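Aminopeptidase YwaD (Bacillus subtilis, PDB 6HC6) hydrolyses peptides and arylamides from the N-terminus, releasing residues such as arginine, lysine and leucine with the help of two zinc ions per subunit. Local coordinates at residues 331-336 and 389-394. Residues are numbered along the deposited sequence; the frame is centred on the assembly and turned at random.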
ATOM      1  N   LYS A 331      -6.978  12.667  16.063  1.00 31.11           N
ATOM      2  CA  LYS A 331      -8.359  12.369  15.695  1.00 31.61           C
ATOM      3  C   LYS A 331      -8.616  10.899  15.368  1.00 34.87           C
ATOM      4  O   LYS A 331      -9.782  10.489  15.343  1.00 30.66           O
ATOM      5  CB  LYS A 331      -8.762  13.233  14.514  1.00 31.86           C
ATOM      6  CG  LYS A 331      -8.838  14.699  14.927  1.00 46.36           C
ATOM      7  CD  LYS A 331      -9.084  15.623  13.762  1.00 57.12           C
ATOM      8  CE  LYS A 331     -10.432  15.359  13.138  1.00 55.90           C
ATOM      9  NZ  LYS A 331     -11.250  16.616  13.072  1.00 64.91           N
ATOM     10  N   ALA A 332      -7.575  10.101  15.113  1.00 28.03           N
ATOM     11  CA  ALA A 332      -7.764   8.743  14.589  1.00 26.47           C
ATOM     12  C   ALA A 332      -7.932   7.753  15.741  1.00 33.01           C
ATOM     13  O   ALA A 332      -7.123   6.852  15.964  1.00 28.70           O
ATOM     14  CB  ALA A 332      -6.602   8.348  13.684  1.00 24.44           C
ATOM     15  N   SER A 333      -9.048   7.919  16.446  1.00 28.62           N
ATOM     16  CA  SER A 333      -9.330   7.233  17.698  1.00 36.09           C
ATOM     17  C   SER A 333     -10.110   5.939  17.515  1.00 32.92           C
ATOM     18  O   SER A 333     -10.302   5.208  18.495  1.00 32.53           O
ATOM     19  CB  SER A 333     -10.120   8.170  18.622  1.00 39.35           C
ATOM     20  OG  SER A 333     -11.422   8.363  18.111  1.00 34.45           O
ATOM     21  N   GLU A 334     -10.576   5.643  16.305  1.00 28.83           N
ATOM     22  CA  GLU A 334     -11.417   4.481  16.043  1.00 29.06           C
ATOM     23  C   GLU A 334     -10.625   3.449  15.257  1.00 27.92           C
ATOM     24  O   GLU A 334      -9.964   3.791  14.275  1.00 25.00           O
ATOM     25  CB  GLU A 334     -12.672   4.891  15.265  1.00 33.95           C
ATOM     26  CG  GLU A 334     -13.741   3.818  15.164  1.00 30.50           C
ATOM     27  CD  GLU A 334     -14.576   3.683  16.440  1.00 43.24           C
ATOM     28  OE1 GLU A 334     -15.465   2.801  16.481  1.00 41.82           O
ATOM     29  OE2 GLU A 334     -14.360   4.458  17.392  1.00 41.03           O
ATOM     30  N   LEU A 335     -10.679   2.189  15.687  1.00 27.62           N
ATOM     31  CA  LEU A 335      -9.999   1.114  14.977  1.00 27.46           C
ATOM     32  C   LEU A 335     -11.022   0.454  14.063  1.00 23.67           C
ATOM     33  O   LEU A 335     -11.976  -0.166  14.535  1.00 26.42           O
ATOM     34  CB  LEU A 335      -9.365   0.112  15.941  1.00 25.62           C
ATOM     35  CG  LEU A 335      -8.548  -0.987  15.251  1.00 22.29           C
ATOM     36  CD1 LEU A 335      -7.323  -0.416  14.518  1.00 25.42           C
ATOM     37  CD2 LEU A 335      -8.126  -2.058  16.251  1.00 22.68           C
ATOM     38  N   TYR A 336     -10.825   0.596  12.757  1.00 26.37           N
ATOM     39  CA  TYR A 336     -11.742   0.056  11.767  1.00 22.67           C
ATOM     40  C   TYR A 336     -11.317  -1.330  11.317  1.00 25.16           C
ATOM     41  O   TYR A 336     -10.125  -1.613  11.175  1.00 23.30           O
ATOM     42  CB  TYR A 336     -11.821   0.981  10.554  1.00 22.44           C
ATOM     43  CG  TYR A 336     -12.608   2.213  10.878  1.00 24.07           C
ATOM     44  CD1 TYR A 336     -14.000   2.174  10.931  1.00 25.73           C
ATOM     45  CD2 TYR A 336     -11.969   3.400  11.193  1.00 24.18           C
ATOM     46  CE1 TYR A 336     -14.738   3.312  11.251  1.00 34.54           C
ATOM     47  CE2 TYR A 336     -12.696   4.536  11.523  1.00 29.18           C
ATOM     48  CZ  TYR A 336     -14.073   4.486  11.542  1.00 32.18           C
ATOM     49  OH  TYR A 336     -14.793   5.612  11.875  1.00 31.54           O
ATOM     50  N   GLY A 389      -8.831   5.252  12.253  1.00 22.88           N
ATOM     51  CA  GLY A 389      -9.486   6.293  11.487  1.00 23.70           C
ATOM     52  C   GLY A 389     -10.215   7.265  12.388  1.00 25.77           C
ATOM     53  O   GLY A 389     -10.496   6.976  13.554  1.00 26.70           O
ATOM     54  N   ASP A 390     -10.476   8.441  11.841  1.00 26.63           N
ATOM     55  CA  ASP A 390     -11.315   9.424  12.512  1.00 32.02           C
ATOM     56  C   ASP A 390     -12.687   8.808  12.772  1.00 39.60           C
ATOM     57  O   ASP A 390     -13.384   8.470  11.805  1.00 44.99           O
ATOM     58  CB  ASP A 390     -11.436  10.666  11.622  1.00 29.58           C
ATOM     59  CG  ASP A 390     -12.200  11.787  12.260  1.00 32.31           C
ATOM     60  OD1 ASP A 390     -12.966  11.540  13.205  1.00 33.46           O
ATOM     61  OD2 ASP A 390     -12.044  12.937  11.780  1.00 34.43           O
ATOM     62  N   PRO A 391     -13.126   8.667  14.033  1.00 35.26           N
ATOM     63  CA  PRO A 391     -14.435   8.040  14.272  1.00 32.76           C
ATOM     64  C   PRO A 391     -15.576   8.780  13.609  1.00 38.84           C
ATOM     65  O   PRO A 391     -16.613   8.168  13.326  1.00 42.88           O
ATOM     66  CB  PRO A 391     -14.562   8.066  15.802  1.00 34.29           C
ATOM     67  CG  PRO A 391     -13.798   9.263  16.199  1.00 34.81           C
ATOM     68  CD  PRO A 391     -12.593   9.270  15.268  1.00 32.47           C
ATOM     69  N   GLU A 392     -15.421  10.086  13.368  1.00 44.56           N
ATOM     70  CA  GLU A 392     -16.473  10.849  12.703  1.00 43.52           C
ATOM     71  C   GLU A 392     -16.606  10.432  11.246  1.00 42.09           C
ATOM     72  O   GLU A 392     -17.716  10.204  10.754  1.00 38.01           O
ATOM     73  CB  GLU A 392     -16.191  12.355  12.796  1.00 41.74           C
ATOM     74  CG  GLU A 392     -16.274  12.933  14.198  1.00 42.52           C
ATOM     75  CD  GLU A 392     -16.307  14.454  14.227  1.00 42.78           C
ATOM     76  OE1 GLU A 392     -16.657  15.006  15.286  1.00 44.48           O
ATOM     77  OE2 GLU A 392     -15.965  15.101  13.209  1.00 44.24           O
ATOM     78  N   THR A 393     -15.478  10.318  10.539  1.00 38.93           N
ATOM     79  CA  THR A 393     -15.483  10.255   9.085  1.00 39.72           C
ATOM     80  C   THR A 393     -14.708   9.092   8.495  1.00 34.52           C
ATOM     81  O   THR A 393     -14.731   8.937   7.270  1.00 36.06           O
ATOM     82  CB  THR A 393     -14.881  11.532   8.487  1.00 38.48           C
ATOM     83  OG1 THR A 393     -13.480  11.559   8.805  1.00 36.89           O
ATOM     84  CG2 THR A 393     -15.563  12.768   9.035  1.00 41.65           C
ATOM     85  N   GLU A 394     -13.998   8.307   9.303  1.00 29.72           N
ATOM     86  CA  GLU A 394     -13.104   7.228   8.884  1.00 33.29           C
ATOM     87  C   GLU A 394     -11.807   7.734   8.268  1.00 35.62           C
ATOM     88  O   GLU A 394     -10.980   6.908   7.860  1.00 36.65           O
ATOM     89  CB  GLU A 394     -13.745   6.269   7.870  1.00 44.16           C
ATOM     90  CG  GLU A 394     -14.857   5.395   8.391  1.00 54.40           C
ATOM     91  CD  GLU A 394     -15.162   4.263   7.430  1.00 63.39           C
ATOM     92  OE1 GLU A 394     -16.318   4.170   6.965  1.00 67.08           O
ATOM     93  OE2 GLU A 394     -14.231   3.482   7.122  1.00 69.74           O
TER
HETATM   94  O   HOH W   1     -13.320  15.102  12.135  1.00 29.49           O
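Tyr336 lays one face of its ring under the aliphatic chain of Glu394, whose CG stands 3.8 Å from the ring centroid in a CH-pi contact. With CG of Glu394 anti to its own carbonyl carbon (chi1 -69°), the methylene lies over the ring; the chain runs on extended, OE2 still above the ring toward its CD1 rim, carboxylate and ring planes 28° apart, while OE1 is hydrogen-bonded to Thr366 OG1. Gly389 meets the same ring at its edge, Tyr336 CE2 lying 3.7 Å from Gly389 CA; a beta carbon at Gly389 would collide with CE2, which is why a glycine suits this place. Tyr336 OH ends 3.2 Å from Asp390 O, a possible hydrogen bond. An alanine in place of Tyr336 would probably open a gap beside Gly389 and leave the Glu394 methylene without its aromatic partner. In the M28 peptidase domain this is where antiparallel neighbours 334-339 and 382-389 of the mixed central sheet meet at their ends. Glu334 and Gly389 form a hydrogen-bonded pair: Glu334 N gives to Gly389 O at 3.1 Å, and Gly389 N to Glu334 O at 2.7 Å. Gly389 is opposed by two residues, Ser333 and Glu334, a classic beta bulge that overlaps at Ser333 the inverse gamma turn centred on Ala332. Beyond the pair the pyrrolidine ring of Pro391 offers a compact apolar surface, its CB 3.7 Å from Glu334 CB and its CG and CD beside Ser333 OG. Asp390 begins an Asx turn, its OD1 taking the N-H of Glu392 N from above the carboxylate plane, 2.9 Å away. Its other oxygen, OD2, makes a long salt bridge of 4.0 Å to Lys331 NZ, the two side chains lying side by side. A water joins NZ to Asp390 OD2 and Glu392 OE2.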